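PDB 4AB5: transcriptional regulator, LYSR family from Neisseria meningitidis, which probably regulates transcription of methionine-biosynthesis genes as a MetR-like LysR-family DNA-binding factor, of which this chain is the regulatory domain. Local coordinates for residues Ala100-Pro112 / Ile124-Glu138. Sequence-based numbering, arbitrary orientation.
Sequences AEDFIGETLITYP and ILIPKNINPPRRHSE
L108 bonds to the residues on either side of R134, setting the two strands in parallel register: L108 N gives a nearly straight bond to P133 O at 2.7 Å, and R135 N returns one to L108 O at 2.9 Å. T110 N to R135 O and S137 N to T110 O follow, both 3.1 Å. T110 OG1, lying between the backbone N and the carbonyl carbon (chi1 76°), accepts from H136 ND1 near the imidazole plane and donates to Y111 O. A water donates to this hydroxyl and accepts a weak bond from NE of R134, whose NH1 turns back to P132 O along a lone pair in the carbonyl plane and whose NH2 pairs with D115. Strand 108-110, helix 119-125 and strand 134-136 form a beta-alpha-beta unit in the periplasmic-binding-protein-like LysR regulatory domain. Apolar side chains of the 100-105 turn and of L108 pack on the end of that helix and on I130 just after it, where a Schellman motif has N129 as C-prime. L108 CD2 meets L125 CD2 tip to tip at 4.0 Å and lies over one face of the R134 guanidinium, while L125 CD1 sits over one face of the F103 ring. I130 crosses I104 at about a right angle and brings CD1 to 3.6 Å from A100 O. On the exposed side, K128 NZ forms a salt bridge to the syn lone pair of E101 OE2 (3.2 Å), with a water bridging NZ to OE1. R135 packs CB on I109 CG1, then carries its guanidinium away to a salt bridge with D40 of the second subunit.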
ATOM      1  N   ALA B 100      23.326   9.520  13.747  1.00 41.77           N
ATOM      2  CA  ALA B 100      23.230   9.889  12.328  1.00 41.45           C
ATOM      3  C   ALA B 100      24.330   9.192  11.492  1.00 46.31           C
ATOM      4  O   ALA B 100      24.050   8.686  10.400  1.00 46.27           O
ATOM      5  CB  ALA B 100      23.333  11.399  12.179  1.00 43.55           C
ATOM      6  N   GLU B 101      25.555   9.103  12.056  1.00 42.40           N
ATOM      7  CA  GLU B 101      26.742   8.464  11.470  1.00 41.63           C
ATOM      8  C   GLU B 101      26.590   6.948  11.232  1.00 43.85           C
ATOM      9  O   GLU B 101      27.289   6.404  10.377  1.00 43.10           O
ATOM     10  CB  GLU B 101      27.983   8.743  12.339  1.00 44.14           C
ATOM     11  CG  GLU B 101      28.506  10.177  12.268  1.00 53.23           C
ATOM     12  CD  GLU B 101      27.753  11.265  13.016  1.00 75.60           C
ATOM     13  OE1 GLU B 101      26.859  10.938  13.834  1.00 72.58           O
ATOM     14  OE2 GLU B 101      28.062  12.457  12.781  1.00 69.87           O
ATOM     15  N   ASP B 102      25.681   6.269  11.973  1.00 39.54           N
ATOM     16  CA  ASP B 102      25.423   4.825  11.827  1.00 37.64           C
ATOM     17  C   ASP B 102      24.697   4.475  10.517  1.00 41.35           C
ATOM     18  O   ASP B 102      24.704   3.314  10.104  1.00 40.29           O
ATOM     19  CB  ASP B 102      24.678   4.254  13.049  1.00 38.76           C
ATOM     20  CG  ASP B 102      25.470   4.258  14.345  1.00 51.75           C
ATOM     21  OD1 ASP B 102      26.689   3.983  14.302  1.00 56.37           O
ATOM     22  OD2 ASP B 102      24.863   4.489  15.408  1.00 54.44           O
ATOM     23  N   PHE B 103      24.102   5.489   9.866  1.00 38.64           N
ATOM     24  CA  PHE B 103      23.384   5.394   8.600  1.00 37.73           C
ATOM     25  C   PHE B 103      24.322   5.513   7.383  1.00 42.83           C
ATOM     26  O   PHE B 103      23.926   5.104   6.295  1.00 42.11           O
ATOM     27  CB  PHE B 103      22.297   6.484   8.531  1.00 39.84           C
ATOM     28  CG  PHE B 103      21.185   6.354   9.548  1.00 41.07           C
ATOM     29  CD1 PHE B 103      21.311   6.914  10.816  1.00 43.17           C
ATOM     30  CD2 PHE B 103      20.006   5.680   9.236  1.00 42.58           C
ATOM     31  CE1 PHE B 103      20.287   6.785  11.757  1.00 45.27           C
ATOM     32  CE2 PHE B 103      18.984   5.550  10.179  1.00 42.50           C
ATOM     33  CZ  PHE B 103      19.130   6.106  11.430  1.00 42.41           C
ATOM     34  N   ILE B 104      25.553   6.062   7.564  1.00 41.56           N
ATOM     35  CA  ILE B 104      26.554   6.294   6.510  1.00 42.32           C
ATOM     36  C   ILE B 104      26.753   5.157   5.478  1.00 48.19           C
ATOM     37  O   ILE B 104      26.584   5.385   4.281  1.00 48.90           O
ATOM     38  CB  ILE B 104      27.882   6.932   7.035  1.00 46.15           C
ATOM     39  CG1 ILE B 104      27.652   8.392   7.474  1.00 47.36           C
ATOM     40  CG2 ILE B 104      29.023   6.856   5.986  1.00 45.67           C
ATOM     41  CD1 ILE B 104      28.750   9.024   8.305  1.00 52.49           C
ATOM     42  N   GLY B 105      27.090   3.968   5.938  1.00 45.31           N
ATOM     43  CA  GLY B 105      27.319   2.843   5.034  1.00 45.69           C
ATOM     44  C   GLY B 105      26.092   2.139   4.480  1.00 49.37           C
ATOM     45  O   GLY B 105      26.083   1.724   3.320  1.00 48.95           O
ATOM     46  N   GLU B 106      25.058   2.003   5.327  1.00 44.18           N
ATOM     47  CA  GLU B 106      23.802   1.290   5.130  1.00 42.63           C
ATOM     48  C   GLU B 106      22.902   1.819   4.016  1.00 45.13           C
ATOM     49  O   GLU B 106      22.832   3.027   3.804  1.00 46.60           O
ATOM     50  CB  GLU B 106      23.020   1.272   6.458  1.00 44.01           C
ATOM     51  CG  GLU B 106      23.307   0.098   7.395  1.00 55.89           C
ATOM     52  CD  GLU B 106      24.673  -0.039   8.028  1.00 76.99           C
ATOM     53  OE1 GLU B 106      24.981   0.757   8.944  1.00 84.50           O
ATOM     54  OE2 GLU B 106      25.377  -1.026   7.710  1.00 65.98           O
ATOM     55  N   THR B 107      22.154   0.900   3.357  1.00 38.03           N
ATOM     56  CA  THR B 107      21.142   1.200   2.337  1.00 35.85           C
ATOM     57  C   THR B 107      19.876   1.583   3.115  1.00 38.29           C
ATOM     58  O   THR B 107      19.472   0.851   4.017  1.00 38.72           O
ATOM     59  CB  THR B 107      20.928  -0.033   1.402  1.00 34.84           C
ATOM     60  OG1 THR B 107      22.066  -0.188   0.554  1.00 33.24           O
ATOM     61  CG2 THR B 107      19.678   0.077   0.528  1.00 27.00           C
ATOM     62  N   LEU B 108      19.266   2.727   2.787  1.00 33.83           N
ATOM     63  CA  LEU B 108      18.057   3.194   3.452  1.00 32.91           C
ATOM     64  C   LEU B 108      16.816   2.890   2.601  1.00 36.03           C
ATOM     65  O   LEU B 108      16.749   3.290   1.438  1.00 35.35           O
ATOM     66  CB  LEU B 108      18.165   4.702   3.796  1.00 33.71           C
ATOM     67  CG  LEU B 108      17.057   5.318   4.699  1.00 36.94           C
ATOM     68  CD1 LEU B 108      17.052   4.704   6.102  1.00 36.45           C
ATOM     69  CD2 LEU B 108      17.210   6.814   4.792  1.00 35.91           C
ATOM     70  N   ILE B 109      15.855   2.153   3.175  1.00 32.34           N
ATOM     71  CA  ILE B 109      14.597   1.814   2.502  1.00 31.45           C
ATOM     72  C   ILE B 109      13.514   2.796   2.940  1.00 36.13           C
ATOM     73  O   ILE B 109      13.265   2.950   4.133  1.00 35.63           O
ATOM     74  CB  ILE B 109      14.203   0.314   2.623  1.00 33.19           C
ATOM     75  CG1 ILE B 109      15.425  -0.591   2.333  1.00 32.99           C
ATOM     76  CG2 ILE B 109      13.028  -0.020   1.677  1.00 32.41           C
ATOM     77  CD1 ILE B 109      15.369  -1.913   2.939  1.00 39.99           C
ATOM     78  N   THR B 110      12.970   3.553   1.970  1.00 34.00           N
ATOM     79  CA  THR B 110      11.966   4.601   2.195  1.00 34.17           C
ATOM     80  C   THR B 110      10.827   4.498   1.173  1.00 36.78           C
ATOM     81  O   THR B 110      10.901   3.700   0.237  1.00 34.55           O
ATOM     82  CB  THR B 110      12.617   6.017   2.041  1.00 45.45           C
ATOM     83  OG1 THR B 110      12.815   6.325   0.658  1.00 47.89           O
ATOM     84  CG2 THR B 110      13.928   6.186   2.806  1.00 44.37           C
ATOM     85  N   TYR B 111       9.812   5.374   1.314  1.00 34.80           N
ATOM     86  CA  TYR B 111       8.723   5.517   0.348  1.00 34.29           C
ATOM     87  C   TYR B 111       9.277   6.330  -0.837  1.00 39.52           C
ATOM     88  O   TYR B 111      10.238   7.084  -0.636  1.00 37.88           O
ATOM     89  CB  TYR B 111       7.492   6.183   0.982  1.00 34.42           C
ATOM     90  CG  TYR B 111       6.928   5.369   2.123  1.00 33.95           C
ATOM     91  CD1 TYR B 111       6.273   4.163   1.888  1.00 34.88           C
ATOM     92  CD2 TYR B 111       7.104   5.769   3.444  1.00 34.78           C
ATOM     93  CE1 TYR B 111       5.773   3.393   2.940  1.00 35.23           C
ATOM     94  CE2 TYR B 111       6.613   5.002   4.506  1.00 35.31           C
ATOM     95  CZ  TYR B 111       5.948   3.815   4.247  1.00 43.22           C
ATOM     96  OH  TYR B 111       5.462   3.055   5.284  1.00 47.07           O
ATOM     97  N   PRO B 112       8.769   6.146  -2.087  1.00 38.65           N
ATOM     98  CA  PRO B 112       9.363   6.856  -3.241  1.00 40.49           C
ATOM     99  C   PRO B 112       8.887   8.298  -3.298  1.00 46.32           C
ATOM    100  O   PRO B 112       8.000   8.672  -4.079  1.00 47.44           O
ATOM    101  CB  PRO B 112       8.912   6.014  -4.452  1.00 41.89           C
ATOM    102  CG  PRO B 112       8.202   4.815  -3.868  1.00 44.26           C
ATOM    103  CD  PRO B 112       7.685   5.262  -2.541  1.00 39.12           C
ATOM    104  N   ILE B 124      17.582  14.784  10.544  1.00 47.24           N
ATOM    105  CA  ILE B 124      18.806  14.165  11.069  1.00 46.83           C
ATOM    106  C   ILE B 124      19.980  14.052  10.085  1.00 51.88           C
ATOM    107  O   ILE B 124      21.095  14.457  10.416  1.00 54.30           O
ATOM    108  CB  ILE B 124      18.446  12.781  11.725  1.00 48.20           C
ATOM    109  CG1 ILE B 124      17.194  12.877  12.673  1.00 48.61           C
ATOM    110  CG2 ILE B 124      19.661  12.063  12.356  1.00 47.61           C
ATOM    111  CD1 ILE B 124      17.280  12.326  14.130  1.00 58.96           C
ATOM    112  N   LEU B 125      19.736  13.454   8.918  1.00 46.39           N
ATOM    113  CA  LEU B 125      20.722  13.132   7.886  1.00 45.32           C
ATOM    114  C   LEU B 125      21.179  14.346   7.069  1.00 49.79           C
ATOM    115  O   LEU B 125      22.370  14.665   7.100  1.00 50.40           O
ATOM    116  CB  LEU B 125      20.151  12.019   6.974  1.00 43.64           C
ATOM    117  CG  LEU B 125      20.329  10.530   7.351  1.00 46.33           C
ATOM    118  CD1 LEU B 125      20.286  10.271   8.850  1.00 45.80           C
ATOM    119  CD2 LEU B 125      19.302   9.684   6.661  1.00 47.10           C
ATOM    120  N   ILE B 126      20.247  15.014   6.336  1.00 45.33           N
ATOM    121  CA  ILE B 126      20.526  16.198   5.506  1.00 46.27           C
ATOM    122  C   ILE B 126      21.334  17.256   6.295  1.00 52.08           C
ATOM    123  O   ILE B 126      22.404  17.621   5.795  1.00 53.56           O
ATOM    124  CB  ILE B 126      19.262  16.782   4.798  1.00 48.83           C
ATOM    125  CG1 ILE B 126      18.624  15.778   3.811  1.00 47.16           C
ATOM    126  CG2 ILE B 126      19.527  18.155   4.136  1.00 51.79           C
ATOM    127  CD1 ILE B 126      17.245  16.077   3.584  1.00 51.48           C
ATOM    128  N   PRO B 127      20.935  17.679   7.539  1.00 48.95           N
ATOM    129  CA  PRO B 127      21.743  18.675   8.270  1.00 50.35           C
ATOM    130  C   PRO B 127      23.156  18.244   8.629  1.00 55.02           C
ATOM    131  O   PRO B 127      24.010  19.106   8.839  1.00 56.86           O
ATOM    132  CB  PRO B 127      20.912  18.978   9.523  1.00 52.28           C
ATOM    133  CG  PRO B 127      19.978  17.873   9.664  1.00 55.02           C
ATOM    134  CD  PRO B 127      19.696  17.367   8.290  1.00 49.83           C
ATOM    135  N   LYS B 128      23.410  16.927   8.697  1.00 49.64           N
ATOM    136  CA  LYS B 128      24.735  16.409   9.008  1.00 49.05           C
ATOM    137  C   LYS B 128      25.504  16.077   7.730  1.00 52.26           C
ATOM    138  O   LYS B 128      26.668  15.677   7.807  1.00 51.53           O
ATOM    139  CB  LYS B 128      24.642  15.197   9.948  1.00 50.16           C
ATOM    140  CG  LYS B 128      24.451  15.580  11.403  1.00 59.51           C
ATOM    141  CD  LYS B 128      25.206  14.651  12.323  1.00 66.31           C
ATOM    142  CE  LYS B 128      25.323  15.234  13.705  1.00 79.44           C
ATOM    143  NZ  LYS B 128      26.239  14.436  14.559  1.00 92.04           N
ATOM    144  N   ASN B 129      24.869  16.294   6.556  1.00 48.72           N
ATOM    145  CA  ASN B 129      25.414  16.022   5.219  1.00 48.96           C
ATOM    146  C   ASN B 129      25.592  14.503   4.960  1.00 51.40           C
ATOM    147  O   ASN B 129      26.559  14.063   4.315  1.00 51.34           O
ATOM    148  CB  ASN B 129      26.689  16.850   4.942  1.00 52.60           C
ATOM    149  CG  ASN B 129      27.096  16.938   3.494  1.00 73.27           C
ATOM    150  OD1 ASN B 129      26.296  17.251   2.601  1.00 71.58           O
ATOM    151  ND2 ASN B 129      28.372  16.688   3.240  1.00 61.49           N
ATOM    152  N   ILE B 130      24.626  13.706   5.464  1.00 45.50           N
ATOM    153  CA  ILE B 130      24.592  12.261   5.281  1.00 43.02           C
ATOM    154  C   ILE B 130      23.482  11.924   4.274  1.00 46.41           C
ATOM    155  O   ILE B 130      22.320  12.235   4.505  1.00 45.65           O
ATOM    156  CB  ILE B 130      24.449  11.511   6.641  1.00 44.51           C
ATOM    157  CG1 ILE B 130      25.720  11.705   7.510  1.00 44.95           C
ATOM    158  CG2 ILE B 130      24.127  10.017   6.431  1.00 42.84           C
ATOM    159  CD1 ILE B 130      25.523  11.661   9.006  1.00 45.24           C
ATOM    160  N   ASN B 131      23.860  11.327   3.143  1.00 43.23           N
ATOM    161  CA  ASN B 131      22.948  10.900   2.083  1.00 41.94           C
ATOM    162  C   ASN B 131      23.282   9.421   1.762  1.00 44.93           C
ATOM    163  O   ASN B 131      24.064   9.140   0.842  1.00 44.38           O
ATOM    164  CB  ASN B 131      23.081  11.817   0.852  1.00 42.11           C
ATOM    165  CG  ASN B 131      22.168  11.510  -0.322  1.00 56.52           C
ATOM    166  OD1 ASN B 131      21.220  10.727  -0.243  1.00 47.04           O
ATOM    167  ND2 ASN B 131      22.418  12.168  -1.446  1.00 45.97           N
ATOM    168  N   PRO B 132      22.744   8.469   2.555  1.00 41.15           N
ATOM    169  CA  PRO B 132      23.053   7.049   2.314  1.00 40.90           C
ATOM    170  C   PRO B 132      22.444   6.478   1.022  1.00 44.37           C
ATOM    171  O   PRO B 132      21.514   7.094   0.493  1.00 44.35           O
ATOM    172  CB  PRO B 132      22.464   6.355   3.552  1.00 41.81           C
ATOM    173  CG  PRO B 132      21.374   7.234   3.993  1.00 45.96           C
ATOM    174  CD  PRO B 132      21.838   8.629   3.713  1.00 42.71           C
ATOM    175  N   PRO B 133      22.921   5.306   0.502  1.00 39.54           N
ATOM    176  CA  PRO B 133      22.277   4.711  -0.693  1.00 38.36           C
ATOM    177  C   PRO B 133      20.813   4.400  -0.389  1.00 39.03           C
ATOM    178  O   PRO B 133      20.479   4.038   0.736  1.00 36.60           O
ATOM    179  CB  PRO B 133      23.063   3.413  -0.934  1.00 39.62           C
ATOM    180  CG  PRO B 133      24.312   3.568  -0.162  1.00 44.95           C
ATOM    181  CD  PRO B 133      24.005   4.440   1.003  1.00 40.91           C
ATOM    182  N   ARG B 134      19.939   4.616  -1.372  1.00 35.78           N
ATOM    183  CA  ARG B 134      18.511   4.454  -1.182  1.00 34.62           C
ATOM    184  C   ARG B 134      17.931   3.320  -1.979  1.00 39.55           C
ATOM    185  O   ARG B 134      18.440   2.963  -3.043  1.00 39.07           O
ATOM    186  CB  ARG B 134      17.759   5.769  -1.481  1.00 31.90           C
ATOM    187  CG  ARG B 134      18.352   7.027  -0.850  1.00 30.20           C
ATOM    188  CD  ARG B 134      18.118   7.119   0.644  1.00 37.81           C
ATOM    189  NE  ARG B 134      17.799   8.490   1.058  1.00 51.48           N
ATOM    190  CZ  ARG B 134      18.711   9.409   1.331  1.00 71.00           C
ATOM    191  NH1 ARG B 134      19.999   9.126   1.226  1.00 70.43           N
ATOM    192  NH2 ARG B 134      18.345  10.622   1.705  1.00 58.83           N
ATOM    193  N   ARG B 135      16.839   2.775  -1.445  1.00 36.44           N
ATOM    194  CA  ARG B 135      16.005   1.706  -1.982  1.00 35.35           C
ATOM    195  C   ARG B 135      14.572   2.200  -1.710  1.00 36.38           C
ATOM    196  O   ARG B 135      14.340   2.810  -0.664  1.00 34.38           O
ATOM    197  CB  ARG B 135      16.314   0.399  -1.243  1.00 37.36           C
ATOM    198  CG  ARG B 135      15.682  -0.846  -1.847  1.00 52.09           C
ATOM    199  CD  ARG B 135      16.574  -1.535  -2.859  1.00 58.75           C
ATOM    200  NE  ARG B 135      15.819  -2.559  -3.586  1.00 58.90           N
ATOM    201  CZ  ARG B 135      15.939  -3.869  -3.400  1.00 62.44           C
ATOM    202  NH1 ARG B 135      16.828  -4.347  -2.536  1.00 40.99           N
ATOM    203  NH2 ARG B 135      15.197  -4.712  -4.102  1.00 47.83           N
ATOM    204  N   HIS B 136      13.645   2.027  -2.671  1.00 33.21           N
ATOM    205  CA  HIS B 136      12.276   2.554  -2.531  1.00 33.24           C
ATOM    206  C   HIS B 136      11.179   1.529  -2.689  1.00 36.81           C
ATOM    207  O   HIS B 136      11.306   0.580  -3.463  1.00 38.09           O
ATOM    208  CB  HIS B 136      12.007   3.705  -3.516  1.00 34.63           C
ATOM    209  CG  HIS B 136      13.039   4.781  -3.511  1.00 38.77           C
ATOM    210  ND1 HIS B 136      13.137   5.674  -2.465  1.00 41.00           N
ATOM    211  CD2 HIS B 136      13.963   5.097  -4.449  1.00 40.86           C
ATOM    212  CE1 HIS B 136      14.112   6.502  -2.795  1.00 41.16           C
ATOM    213  NE2 HIS B 136      14.649   6.183  -3.974  1.00 41.69           N
ATOM    214  N   SER B 137      10.067   1.767  -1.991  1.00 31.65           N
ATOM    215  CA  SER B 137       8.863   0.946  -2.058  1.00 30.63           C
ATOM    216  C   SER B 137       7.647   1.765  -1.639  1.00 32.26           C
ATOM    217  O   SER B 137       7.705   2.511  -0.663  1.00 30.36           O
ATOM    218  CB  SER B 137       8.993  -0.298  -1.178  1.00 33.51           C
ATOM    219  OG  SER B 137       7.866  -1.143  -1.333  1.00 40.85           O
ATOM    220  N   GLU B 138       6.542   1.612  -2.377  1.00 28.42           N
ATOM    221  CA  GLU B 138       5.261   2.260  -2.079  1.00 27.35           C
ATOM    222  C   GLU B 138       4.538   1.522  -0.938  1.00 31.66           C
ATOM    223  O   GLU B 138       3.611   2.076  -0.357  1.00 33.46           O
ATOM    224  CB  GLU B 138       4.358   2.262  -3.332  1.00 28.74           C
ATOM    225  CG  GLU B 138       4.863   3.126  -4.484  1.00 37.64           C
ATOM    226  CD  GLU B 138       4.665   4.630  -4.358  1.00 52.65           C
ATOM    227  OE1 GLU B 138       3.853   5.074  -3.514  1.00 42.49           O
ATOM    228  OE2 GLU B 138       5.300   5.367  -5.144  1.00 47.52           O
TER
HETATM  229  O   HOH W   1      26.303  12.165  16.027  1.00 46.70           O
HETATM  230  O   HOH W   2      15.107   8.024  -0.375  1.00 36.98           O